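Local coordinates for proteasome activator protein PA26 (Trypanosoma brucei, PDB 1YAR), which probably opens the gate of the 20S proteasome for substrates as an ATP-independent 11S activator that docks on the ends of the barrel, at residues O[129-134]-O[143-149]; O[110-116]-O[224-229]; O[27-31]-O[214-219]; O[73-78]-O[150-155]. All blocks are in the same frame, centred on the assembly; numbering follows the deposited sequence. Where two conformers were deposited one is given.

Interaction 1 (O[129-134]-O[143-149]); sequences KTLGSG and PTPIGMY
The backbone of 129-134 leaves helix 111-130 and runs beside the non-regular segment 143-149 in the same general direction, with CA atoms 5.3 Å apart at Thr130 and Thr144 and 4.3 Å apart at Gly132 and Gly147. Gly132, with positive phi (55/49), is the first residue to break helical geometry; a CB there would sit tightly against the CA of Gly147. Thr144 takes chi1 t, and its OG1 donates a hydrogen bond to the carbonyl O of Thr130 at 2.8 Å. A water donates to the same Thr130 O (2.8 Å) and to Ile146 O (2.6 Å). The pairing belongs to an interruption in the helical bundle of this 11S activator subunit: the chain leaves after helix 111-130, returns alongside its end and leads into helix 150-166, with Tyr149 at the N-cap position. Met148 N gives a weak hydrogen bond to Leu131 O (2.8 Å). The Met148 side chain, m-t-p, lays CG 3.9 Å from CB of Leu131 (m-t) and SD 3.7 Å from Ser133 CB. Tyr149, chi1 -43°, sets its ring edge toward the carbonyl O of Ser133 and of Gly134, with OH donating to Ser133 O at 2.7 Å; Lys199 of a neighbouring subunit forms a cation-pi contact with this ring. At the other end, Lys129 (m-t-t-t) leads away while its CB rests 4.0 Å from Pro143 CG.

Interaction 2 (O[110-116]-O[224-229]); sequences NLGVAVQ and KLIQPR
Segment 110-116 opens helix 111-130, with Asn110 at the N-cap position but without a side-chain capping bond; 224-229 holds the last residues of helix 183-226 (224-226) and the chain that leaves it from Gln227 (-129/79). The backbones close to 3.9 Å between the CA atoms of Gly112 and Pro228 and 5.2 Å between those of Gln116 and Leu225. Gly112 permits this: a CB would clash with Pro228 O, which takes a CA-H...O contact from Gly112 CA at 3.3 Å. A water bridges Val113 N (3.1 Å) and Pro228 O (2.8 Å). The contact holds the departing chain against the helix that follows loop 100-110, probably the activation loop of 11S activators; Leu111 packs on a proteasome alpha subunit. Gln116, m-t, donates from NE2 to Leu225 O at 2.9 Å and also bonds Arg101 O. Extended Arg229 gives NH2 to Asn110 OD1 at 3.0 Å and NH1 to Glu104 O; Asn110 ND2 bonds Lys106 O. Val115 CG1 meets Leu225 CD2 at 4.1 Å.

Interaction 3 (O[27-31]-O[214-219]); sequences SFAVI and VINAYL
Ile31 lies over one face of the Tyr218 ring, its CG1 4.0 Å from the ring centroid and 28° off the normal, a CH-pi contact in which CG1 comes within 3.6 Å of Tyr218 CD2. With rotamer m-m it is a knob fitted into the hole formed by Val214, Ile215, Tyr218 and Leu219: Ile31 CG2 touches Ile215 CG2 at 3.9 Å and Leu219 CG at 4.0 Å, and CD1 reaches Val214 CG1 at 4.4 Å. Both segments are regular helix, inside helix 24-57 and helix 183-226, which run roughly antiparallel here: 146° between N-to-C directions, signed crossing -146°, axes 10.7 Å apart, and CA atoms closest at Ile31 and Ile215 (5.8 Å). This knobs-into-holes fit joins the first long helix of the subunit's up-and-down four-helix bundle to the last. Tyr218, chi1 t, spans the gap so that its OH lies 2.6 Å from Ser27 OG (chi1 p); the same hydroxyl is hydrogen-bonded to the carboxylate of Glu24. Phe28, chi1 t, turns its ring edge to Leu219, CE1 to CD2 at 3.8 Å, and makes a cation-pi contact with Arg11 of a neighbouring subunit, whose Leu14 packs on both Phe28 and Leu219.

Interaction 4 (O[73-78]-O[150-155]); sequences LLGVLQ and ALREYL
Leu77, Leu151 and Tyr154 carry most of the buried surface between two helical segments that run roughly antiparallel, 148° between N-to-C directions and 9.5 Å between axes, with CA atoms closest at Leu77 and Leu151 (5.6 Å). Leu77 (m-t) points at the facing helix: its CD1 meets Tyr154 CG at 3.6 Å, CD2 meets Ala150 CB at 3.9 Å, and CB meets Leu151 CD1 at 3.9 Å. Leu151, chi1 t with chi2 at an off-well 28°, also sets CD1 4.1 Å from Leu74 CD2. Helix 71-99 and helix 150-166 join here through an apolar interface of the four-helix bundle, backed by Met197 and Val200 of helix 183-226 against Leu77. Tyr154, chi1 t, crosses to helix 71-99: Leu74 CD2 lies at its ring edge, 3.8 Å from CE2, and Leu73 CD1 is 3.4 Å from OH, which hydrogen-bonds Asp193. Leu74 CD2 further reaches Leu155 CD2 at 3.7 Å, where Leu187 of a neighbouring subunit also packs on Leu74.

The contacts are spread along the subunit's elongated helical bundle. Interactions 2 and 3, with centres 16 Å apart, share helix 183-226 and touch where Leu225 meets Tyr218; interaction 4 lies on the opposite side of the chain's centre, its own centre 40 Å from that of interaction 2. Interaction 1 sits near the middle, shares helix 111-130 with interaction 2, and touches interaction 4 (centres 13 Å apart) through Ile146 and Leu77. In sequence, 27-31 and 214-219 enclose interactions 1 and 4, whereas the segments of interaction 2 alternate with those of 3 and of 4. Interactions 1, 2 and 3 touch one neighbouring subunit, 1 and 4 another, so the contacts lie beside subunit interfaces.

Interaction 1 (O[129-134]-O[143-149])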
loop_
_atom_site.group_PDB
_atom_site.type_symbol
_atom_site.label_atom_id
_atom_site.label_comp_id
_atom_site.label_asym_id
_atom_site.label_seq_id
_atom_site.Cartn_x
_atom_site.Cartn_y
_atom_site.Cartn_z
ATOM N N LYS O 129 81.503 37.588 59.035
ATOM C CA LYS O 129 80.803 38.454 59.960
ATOM C C LYS O 129 80.997 38.047 61.419
ATOM O O LYS O 129 81.472 38.854 62.206
ATOM C CB LYS O 129 79.323 38.553 59.609
ATOM C CG LYS O 129 79.065 39.156 58.242
ATOM C CD LYS O 129 77.571 39.168 57.962
ATOM C CE LYS O 129 77.225 39.889 56.659
ATOM N NZ LYS O 129 75.743 39.758 56.380
ATOM N N THR O 130 80.635 36.811 61.774
ATOM C CA THR O 130 80.673 36.373 63.178
ATOM C C THR O 130 82.107 36.402 63.741
ATOM O O THR O 130 82.317 36.857 64.878
ATOM C CB THR O 130 80.080 34.961 63.321
ATOM O OG1 THR O 130 78.854 34.877 62.587
ATOM C CG2 THR O 130 79.665 34.666 64.768
ATOM N N LEU O 131 83.070 35.912 62.948
ATOM C CA LEU O 131 84.467 35.830 63.385
ATOM C C LEU O 131 85.247 37.089 63.054
ATOM O O LEU O 131 86.375 37.255 63.528
ATOM C CB LEU O 131 85.162 34.603 62.780
ATOM C CG LEU O 131 84.595 33.230 63.180
ATOM C CD1 LEU O 131 85.353 32.149 62.424
ATOM C CD2 LEU O 131 84.608 32.985 64.716
ATOM N N GLY O 132 84.688 37.940 62.195
ATOM C CA GLY O 132 85.338 39.188 61.792
ATOM C C GLY O 132 86.742 38.991 61.221
ATOM O O GLY O 132 87.681 39.683 61.602
ATOM N N SER O 133 86.879 38.063 60.289
ATOM C CA SER O 133 88.198 37.586 59.859
ATOM C C SER O 133 88.825 38.436 58.769
ATOM O O SER O 133 90.022 38.349 58.528
ATOM C CB SER O 133 88.088 36.157 59.360
ATOM O OG SER O 133 87.184 36.083 58.272
ATOM N N GLY O 134 88.011 39.264 58.114
ATOM C CA GLY O 134 88.496 40.061 57.012
ATOM C C GLY O 134 89.316 41.246 57.461
ATOM O O GLY O 134 89.238 41.678 58.607
ATOM N N PRO O 143 78.890 43.272 62.692
ATOM C CA PRO O 143 77.821 42.981 63.651
ATOM C C PRO O 143 78.261 42.167 64.892
ATOM O O PRO O 143 77.521 42.079 65.881
ATOM C CB PRO O 143 76.806 42.188 62.811
ATOM C CG PRO O 143 77.652 41.494 61.725
ATOM C CD PRO O 143 78.789 42.440 61.478
ATOM N N THR O 144 79.446 41.581 64.857
ATOM C CA THR O 144 79.910 40.809 66.002
ATOM C C THR O 144 80.494 41.788 67.043
ATOM O O THR O 144 81.082 42.812 66.667
ATOM C CB THR O 144 80.927 39.741 65.511
ATOM O OG1 THR O 144 81.245 38.821 66.566
ATOM C CG2 THR O 144 82.255 40.387 65.161
ATOM N N PRO O 145 80.277 41.544 68.337
ATOM C CA PRO O 145 80.806 42.452 69.368
ATOM C C PRO O 145 82.332 42.602 69.318
ATOM O O PRO O 145 82.866 43.672 69.626
ATOM C CB PRO O 145 80.347 41.801 70.674
ATOM C CG PRO O 145 79.102 41.070 70.267
ATOM C CD PRO O 145 79.458 40.466 68.923
ATOM N N ILE O 146 83.013 41.539 68.899
ATOM C CA ILE O 146 84.454 41.554 68.784
ATOM C C ILE O 146 84.885 40.484 67.789
ATOM O O ILE O 146 84.334 39.383 67.778
ATOM C CB ILE O 146 85.120 41.399 70.197
ATOM C CG1 ILE O 146 86.503 42.029 70.210
ATOM C CG2 ILE O 146 85.105 39.956 70.717
ATOM C CD1 ILE O 146 87.129 42.068 71.631
ATOM N N GLY O 147 85.844 40.815 66.942
ATOM C CA GLY O 147 86.322 39.861 65.951
ATOM C C GLY O 147 87.605 39.120 66.278
ATOM O O GLY O 147 88.093 39.152 67.404
ATOM N N MET O 148 88.176 38.494 65.255
ATOM C CA MET O 148 89.363 37.636 65.368
ATOM C C MET O 148 90.661 38.326 65.785
ATOM O O MET O 148 91.618 37.669 66.217
ATOM C CB MET O 148 89.618 36.963 64.028
ATOM C CG MET O 148 88.760 35.769 63.787
ATOM S SD MET O 148 89.467 34.789 62.480
ATOM C CE MET O 148 90.785 33.976 63.388
ATOM N N TYR O 149 90.721 39.633 65.604
ATOM C CA TYR O 149 91.921 40.387 65.966
ATOM C C TYR O 149 91.654 41.247 67.193
ATOM O O TYR O 149 92.006 42.411 67.246
ATOM C CB TYR O 149 92.406 41.179 64.747
ATOM C CG TYR O 149 92.344 40.321 63.499
ATOM C CD1 TYR O 149 91.392 40.571 62.498
ATOM C CD2 TYR O 149 93.184 39.219 63.356
ATOM C CE1 TYR O 149 91.302 39.752 61.377
ATOM C CE2 TYR O 149 93.113 38.392 62.234
ATOM C CZ TYR O 149 92.174 38.670 61.248
ATOM O OH TYR O 149 92.102 37.849 60.155
HETATM O O HOH W 1 83.896 36.946 67.159
#

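Interaction 2 (O[110-116]-O[224-229])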
loop_
_atom_site.group_PDB
_atom_site.type_symbol
_atom_site.label_atom_id
_atom_site.label_comp_id
_atom_site.label_asym_id
_atom_site.label_seq_id
_atom_site.Cartn_x
_atom_site.Cartn_y
_atom_site.Cartn_z
ATOM N N ASN O 110 68.492 22.772 39.615
ATOM C CA ASN O 110 69.274 23.528 40.589
ATOM C C ASN O 110 68.725 23.536 42.010
ATOM O O ASN O 110 69.148 24.352 42.819
ATOM C CB ASN O 110 69.403 24.974 40.116
ATOM C CG ASN O 110 70.393 25.119 38.986
ATOM O OD1 ASN O 110 71.393 24.394 38.929
ATOM N ND2 ASN O 110 70.136 26.066 38.081
ATOM N N LEU O 111 67.784 22.652 42.323
ATOM C CA LEU O 111 67.251 22.615 43.693
ATOM C C LEU O 111 68.334 22.234 44.715
ATOM O O LEU O 111 68.389 22.812 45.810
ATOM C CB LEU O 111 66.081 21.643 43.804
ATOM C CG LEU O 111 64.900 21.869 42.851
ATOM C CD1 LEU O 111 63.943 20.696 42.951
ATOM C CD2 LEU O 111 64.218 23.192 43.154
ATOM N N GLY O 112 69.180 21.262 44.346
ATOM C CA GLY O 112 70.322 20.858 45.181
ATOM C C GLY O 112 71.387 21.930 45.221
ATOM O O GLY O 112 71.960 22.190 46.281
ATOM N N VAL O 113 71.668 22.541 44.067
ATOM C CA VAL O 113 72.631 23.640 43.957
ATOM C C VAL O 113 72.242 24.815 44.881
ATOM O O VAL O 113 73.103 25.440 45.530
ATOM C CB VAL O 113 72.786 24.114 42.477
ATOM C CG1 VAL O 113 73.754 25.262 42.386
ATOM C CG2 VAL O 113 73.265 22.944 41.597
ATOM N N ALA O 114 70.942 25.101 44.942
ATOM C CA ALA O 114 70.427 26.126 45.857
ATOM C C ALA O 114 70.735 25.798 47.328
ATOM O O ALA O 114 71.065 26.697 48.117
ATOM C CB ALA O 114 68.920 26.315 45.638
ATOM N N VAL O 115 70.649 24.516 47.697
ATOM C CA VAL O 115 71.005 24.064 49.056
ATOM C C VAL O 115 72.501 24.315 49.309
ATOM O O VAL O 115 72.877 24.845 50.357
ATOM C CB VAL O 115 70.679 22.565 49.272
ATOM C CG1 VAL O 115 71.053 22.111 50.676
ATOM C CG2 VAL O 115 69.188 22.280 49.025
ATOM N N GLN O 116 73.350 23.952 48.344
ATOM C CA GLN O 116 74.783 24.215 48.446
ATOM C C GLN O 116 75.105 25.699 48.662
ATOM O O GLN O 116 75.881 26.045 49.571
ATOM C CB GLN O 116 75.490 23.706 47.201
ATOM C CG GLN O 116 75.444 22.202 47.052
ATOM C CD GLN O 116 76.182 21.761 45.821
ATOM O OE1 GLN O 116 76.028 22.371 44.748
ATOM N NE2 GLN O 116 77.037 20.741 45.967
ATOM N N LYS O 224 72.170 16.572 49.877
ATOM C CA LYS O 224 72.191 17.466 48.703
ATOM C C LYS O 224 73.481 18.268 48.592
ATOM O O LYS O 224 73.883 18.661 47.490
ATOM C CB LYS O 224 70.984 18.441 48.689
ATOM C CG LYS O 224 69.635 17.772 48.540
ATOM C CD LYS O 224 69.323 17.349 47.124
ATOM C CE LYS O 224 67.911 16.718 47.052
ATOM N NZ LYS O 224 67.842 15.796 45.883
ATOM N N LEU O 225 74.137 18.526 49.723
ATOM C CA LEU O 225 75.440 19.175 49.687
ATOM C C LEU O 225 76.464 18.309 48.924
ATOM O O LEU O 225 77.266 18.828 48.143
ATOM C CB LEU O 225 75.941 19.474 51.098
ATOM C CG LEU O 225 75.167 20.454 51.965
ATOM C CD1 LEU O 225 75.864 20.564 53.334
ATOM C CD2 LEU O 225 75.074 21.818 51.299
ATOM N N ILE O 226 76.402 16.994 49.121
ATOM C CA ILE O 226 77.363 16.083 48.470
ATOM C C ILE O 226 76.912 15.702 47.055
ATOM O O ILE O 226 77.728 15.641 46.135
ATOM C CB ILE O 226 77.612 14.825 49.346
ATOM C CG1 ILE O 226 78.024 15.223 50.773
ATOM C CG2 ILE O 226 78.689 13.912 48.713
ATOM C CD1 ILE O 226 79.359 16.000 50.843
ATOM N N GLN O 227 75.613 15.456 46.899
ATOM C CA GLN O 227 75.037 15.038 45.644
ATOM C C GLN O 227 73.843 15.928 45.280
ATOM O O GLN O 227 72.695 15.539 45.508
ATOM C CB GLN O 227 74.577 13.576 45.736
ATOM C CG GLN O 227 75.693 12.575 46.012
ATOM C CD GLN O 227 76.695 12.461 44.856
ATOM O OE1 GLN O 227 76.399 12.856 43.715
ATOM N NE2 GLN O 227 77.884 11.905 45.151
ATOM N N PRO O 228 74.110 17.125 44.753
ATOM C CA PRO O 228 73.039 18.092 44.488
ATOM C C PRO O 228 72.090 17.679 43.342
ATOM O O PRO O 228 70.976 18.205 43.246
ATOM C CB PRO O 228 73.808 19.371 44.139
ATOM C CG PRO O 228 75.149 18.891 43.602
ATOM C CD PRO O 228 75.447 17.669 44.430
ATOM N N ARG O 229 72.538 16.756 42.488
ATOM C CA ARG O 229 71.715 16.258 41.387
ATOM C C ARG O 229 71.664 14.736 41.414
ATOM O O ARG O 229 72.666 14.079 41.691
ATOM C CB ARG O 229 72.245 16.730 40.032
ATOM C CG ARG O 229 72.191 18.243 39.820
ATOM C CD ARG O 229 72.687 18.699 38.466
ATOM N NE ARG O 229 72.499 20.147 38.309
ATOM C CZ ARG O 229 73.327 20.964 37.677
ATOM N NH1 ARG O 229 74.439 20.510 37.090
ATOM N NH2 ARG O 229 73.045 22.255 37.623
HETATM O O HOH W 2 70.459 20.591 41.948
#

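Interaction 3 (O[27-31]-O[214-219])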
loop_
_atom_site.group_PDB
_atom_site.type_symbol
_atom_site.label_atom_id
_atom_site.label_comp_id
_atom_site.label_asym_id
_atom_site.label_seq_id
_atom_site.Cartn_x
_atom_site.Cartn_y
_atom_site.Cartn_z
ATOM N N SER O 27 83.931 16.886 56.465
ATOM C CA SER O 27 83.033 17.925 56.944
ATOM C C SER O 27 82.242 17.441 58.148
ATOM O O SER O 27 82.107 18.173 59.132
ATOM C CB SER O 27 82.129 18.411 55.802
ATOM O OG SER O 27 81.564 17.314 55.113
ATOM N N PHE O 28 81.741 16.198 58.105
ATOM C CA PHE O 28 81.046 15.616 59.263
ATOM C C PHE O 28 81.917 15.622 60.518
ATOM O O PHE O 28 81.442 15.927 61.605
ATOM C CB PHE O 28 80.539 14.189 58.983
ATOM C CG PHE O 28 79.755 13.588 60.121
ATOM C CD1 PHE O 28 78.598 14.209 60.601
ATOM C CD2 PHE O 28 80.162 12.389 60.710
ATOM C CE1 PHE O 28 77.860 13.674 61.664
ATOM C CE2 PHE O 28 79.428 11.821 61.772
ATOM C CZ PHE O 28 78.265 12.468 62.254
ATOM N N ALA O 29 83.197 15.301 60.362
ATOM C CA ALA O 29 84.119 15.327 61.500
ATOM C C ALA O 29 84.183 16.714 62.166
ATOM O O ALA O 29 84.317 16.815 63.391
ATOM C CB ALA O 29 85.512 14.875 61.059
ATOM N N VAL O 30 84.110 17.773 61.356
ATOM C CA VAL O 30 84.102 19.136 61.888
ATOM C C VAL O 30 82.833 19.355 62.711
ATOM O O VAL O 30 82.878 19.838 63.848
ATOM C CB VAL O 30 84.221 20.204 60.750
ATOM C CG1 VAL O 30 83.931 21.610 61.288
ATOM C CG2 VAL O 30 85.616 20.174 60.105
ATOM N N ILE O 31 81.699 18.988 62.128
ATOM C CA ILE O 31 80.405 19.164 62.789
ATOM C C ILE O 31 80.346 18.397 64.114
ATOM O O ILE O 31 79.816 18.886 65.108
ATOM C CB ILE O 31 79.237 18.755 61.843
ATOM C CG1 ILE O 31 79.178 19.672 60.600
ATOM C CG2 ILE O 31 77.899 18.725 62.606
ATOM C CD1 ILE O 31 78.789 21.163 60.905
ATOM N N VAL O 214 74.680 26.278 62.279
ATOM C CA VAL O 214 75.411 25.563 61.203
ATOM C C VAL O 214 75.385 24.029 61.384
ATOM O O VAL O 214 75.196 23.284 60.416
ATOM C CB VAL O 214 76.875 26.079 61.000
ATOM C CG1 VAL O 214 77.588 25.289 59.914
ATOM C CG2 VAL O 214 76.899 27.577 60.594
ATOM N N ILE O 215 75.536 23.562 62.616
ATOM C CA ILE O 215 75.388 22.114 62.895
ATOM C C ILE O 215 74.044 21.639 62.368
ATOM O O ILE O 215 73.971 20.664 61.614
ATOM C CB ILE O 215 75.496 21.832 64.398
ATOM C CG1 ILE O 215 76.913 22.159 64.894
ATOM C CG2 ILE O 215 75.113 20.348 64.714
ATOM C CD1 ILE O 215 76.961 22.427 66.391
ATOM N N ASN O 216 72.978 22.351 62.752
ATOM C CA ASN O 216 71.633 22.004 62.290
ATOM C C ASN O 216 71.521 22.024 60.774
ATOM O O ASN O 216 71.007 21.074 60.185
ATOM C CB ASN O 216 70.569 22.895 62.953
ATOM C CG ASN O 216 69.145 22.553 62.516
ATOM O OD1 ASN O 216 68.630 21.473 62.830
ATOM N ND2 ASN O 216 68.481 23.504 61.842
ATOM N N ALA O 217 71.994 23.098 60.146
ATOM C CA ALA O 217 71.874 23.250 58.697
ATOM C C ALA O 217 72.652 22.157 57.952
ATOM O O ALA O 217 72.190 21.644 56.940
ATOM C CB ALA O 217 72.373 24.595 58.280
ATOM N N TYR O 218 73.845 21.822 58.443
ATOM C CA TYR O 218 74.642 20.795 57.761
ATOM C C TYR O 218 73.947 19.443 57.855
ATOM O O TYR O 218 73.805 18.734 56.857
ATOM C CB TYR O 218 76.063 20.705 58.348
ATOM C CG TYR O 218 76.901 19.640 57.674
ATOM C CD1 TYR O 218 77.677 19.945 56.551
ATOM C CD2 TYR O 218 76.868 18.314 58.123
ATOM C CE1 TYR O 218 78.434 18.953 55.905
ATOM C CE2 TYR O 218 77.608 17.316 57.481
ATOM C CZ TYR O 218 78.397 17.648 56.397
ATOM O OH TYR O 218 79.143 16.681 55.751
ATOM N N LEU O 219 73.523 19.080 59.056
ATOM C CA LEU O 219 72.997 17.737 59.302
ATOM C C LEU O 219 71.645 17.532 58.626
ATOM O O LEU O 219 71.313 16.419 58.228
ATOM C CB LEU O 219 72.924 17.443 60.807
ATOM C CG LEU O 219 74.285 17.360 61.524
ATOM C CD1 LEU O 219 74.073 17.307 63.010
ATOM C CD2 LEU O 219 75.084 16.141 61.079
#

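Interaction 4 (O[73-78]-O[150-155])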
loop_
_atom_site.group_PDB
_atom_site.type_symbol
_atom_site.label_atom_id
_atom_site.label_comp_id
_atom_site.label_asym_id
_atom_site.label_seq_id
_atom_site.Cartn_x
_atom_site.Cartn_y
_atom_site.Cartn_z
ATOM N N LEU O 73 93.374 39.468 81.396
ATOM C CA LEU O 73 92.550 39.895 80.258
ATOM C C LEU O 73 93.209 39.477 78.949
ATOM O O LEU O 73 92.538 38.996 78.034
ATOM C CB LEU O 73 92.302 41.406 80.265
ATOM C CG LEU O 73 91.838 42.205 81.487
ATOM C CD1 LEU O 73 91.103 43.425 80.968
ATOM C CD2 LEU O 73 90.971 41.455 82.471
ATOM N N LEU O 74 94.526 39.659 78.873
ATOM C CA LEU O 74 95.322 39.144 77.757
ATOM C C LEU O 74 95.079 37.640 77.539
ATOM O O LEU O 74 94.872 37.206 76.405
ATOM C CB LEU O 74 96.830 39.413 77.959
ATOM C CG LEU O 74 97.288 40.837 78.293
ATOM C CD1 LEU O 74 98.767 40.876 78.699
ATOM C CD2 LEU O 74 97.005 41.790 77.125
ATOM N N GLY O 75 95.076 36.858 78.624
ATOM C CA GLY O 75 94.830 35.413 78.534
ATOM C C GLY O 75 93.458 35.075 77.960
ATOM O O GLY O 75 93.338 34.198 77.093
ATOM N N VAL O 76 92.429 35.780 78.425
ATOM C CA VAL O 76 91.065 35.567 77.920
ATOM C C VAL O 76 90.997 35.881 76.412
ATOM O O VAL O 76 90.491 35.075 75.630
ATOM C CB VAL O 76 89.991 36.369 78.726
ATOM C CG1 VAL O 76 88.607 36.325 78.023
ATOM C CG2 VAL O 76 89.862 35.826 80.169
ATOM N N LEU O 77 91.507 37.049 76.024
ATOM C CA LEU O 77 91.498 37.459 74.613
ATOM C C LEU O 77 92.285 36.500 73.711
ATOM O O LEU O 77 91.854 36.192 72.597
ATOM C CB LEU O 77 91.958 38.914 74.441
ATOM C CG LEU O 77 90.949 39.941 75.008
ATOM C CD1 LEU O 77 91.607 41.219 75.470
ATOM C CD2 LEU O 77 89.778 40.286 74.030
ATOM N N GLN O 78 93.436 36.022 74.205
ATOM C CA GLN O 78 94.253 35.067 73.467
ATOM C C GLN O 78 93.511 33.756 73.257
ATOM O O GLN O 78 93.576 33.160 72.182
ATOM C CB GLN O 78 95.578 34.785 74.205
ATOM C CG GLN O 78 96.462 33.766 73.495
ATOM C CD GLN O 78 97.104 34.329 72.240
ATOM O OE1 GLN O 78 98.125 35.022 72.323
ATOM N NE2 GLN O 78 96.518 34.028 71.073
ATOM N N ALA O 150 91.030 40.620 68.183
ATOM C CA ALA O 150 90.503 41.293 69.377
ATOM C C ALA O 150 91.637 41.711 70.307
ATOM O O ALA O 150 91.562 42.753 70.965
ATOM C CB ALA O 150 89.598 40.351 70.115
ATOM N N LEU O 151 92.665 40.874 70.366
ATOM C CA LEU O 151 93.847 41.165 71.166
ATOM C C LEU O 151 94.544 42.424 70.663
ATOM O O LEU O 151 94.853 43.308 71.445
ATOM C CB LEU O 151 94.789 39.976 71.146
ATOM C CG LEU O 151 95.836 39.781 72.231
ATOM C CD1 LEU O 151 95.435 40.392 73.584
ATOM C CD2 LEU O 151 96.089 38.281 72.344
ATOM N N ARG O 152 94.763 42.511 69.356
ATOM C CA ARG O 152 95.295 43.729 68.768
ATOM C C ARG O 152 94.385 44.945 68.982
ATOM O O ARG O 152 94.886 46.025 69.275
ATOM C CB ARG O 152 95.630 43.542 67.286
ATOM C CG ARG O 152 96.036 44.820 66.588
ATOM C CD ARG O 152 97.412 44.774 65.946
ATOM N NE ARG O 152 97.749 46.085 65.382
ATOM C CZ ARG O 152 97.810 46.371 64.075
ATOM N NH1 ARG O 152 97.598 45.432 63.151
ATOM N NH2 ARG O 152 98.105 47.613 63.696
ATOM N N GLU O 153 93.071 44.768 68.827
ATOM C CA GLU O 153 92.089 45.829 69.111
ATOM C C GLU O 153 92.252 46.345 70.550
ATOM O O GLU O 153 92.330 47.546 70.771
ATOM C CB GLU O 153 90.648 45.321 68.970
ATOM C CG GLU O 153 90.154 44.895 67.586
ATOM C CD GLU O 153 88.645 44.646 67.595
ATOM O OE1 GLU O 153 87.933 45.382 68.343
ATOM O OE2 GLU O 153 88.159 43.707 66.888
ATOM N N TYR O 154 92.286 45.423 71.508
ATOM C CA TYR O 154 92.420 45.765 72.934
ATOM C C TYR O 154 93.722 46.518 73.225
ATOM O O TYR O 154 93.693 47.593 73.823
ATOM C CB TYR O 154 92.305 44.501 73.793
ATOM C CG TYR O 154 92.651 44.667 75.265
ATOM C CD1 TYR O 154 91.809 45.367 76.130
ATOM C CD2 TYR O 154 93.813 44.080 75.796
ATOM C CE1 TYR O 154 92.132 45.521 77.475
ATOM C CE2 TYR O 154 94.144 44.218 77.139
ATOM C CZ TYR O 154 93.300 44.922 77.974
ATOM O OH TYR O 154 93.621 45.057 79.303
ATOM N N LEU O 155 94.850 45.953 72.790
ATOM C CA LEU O 155 96.172 46.587 72.973
ATOM C C LEU O 155 96.259 47.988 72.350
ATOM O O LEU O 155 96.750 48.921 72.995
ATOM C CB LEU O 155 97.298 45.658 72.490
ATOM C CG LEU O 155 97.328 44.319 73.245
ATOM C CD1 LEU O 155 98.344 43.329 72.617
ATOM C CD2 LEU O 155 97.571 44.517 74.752
#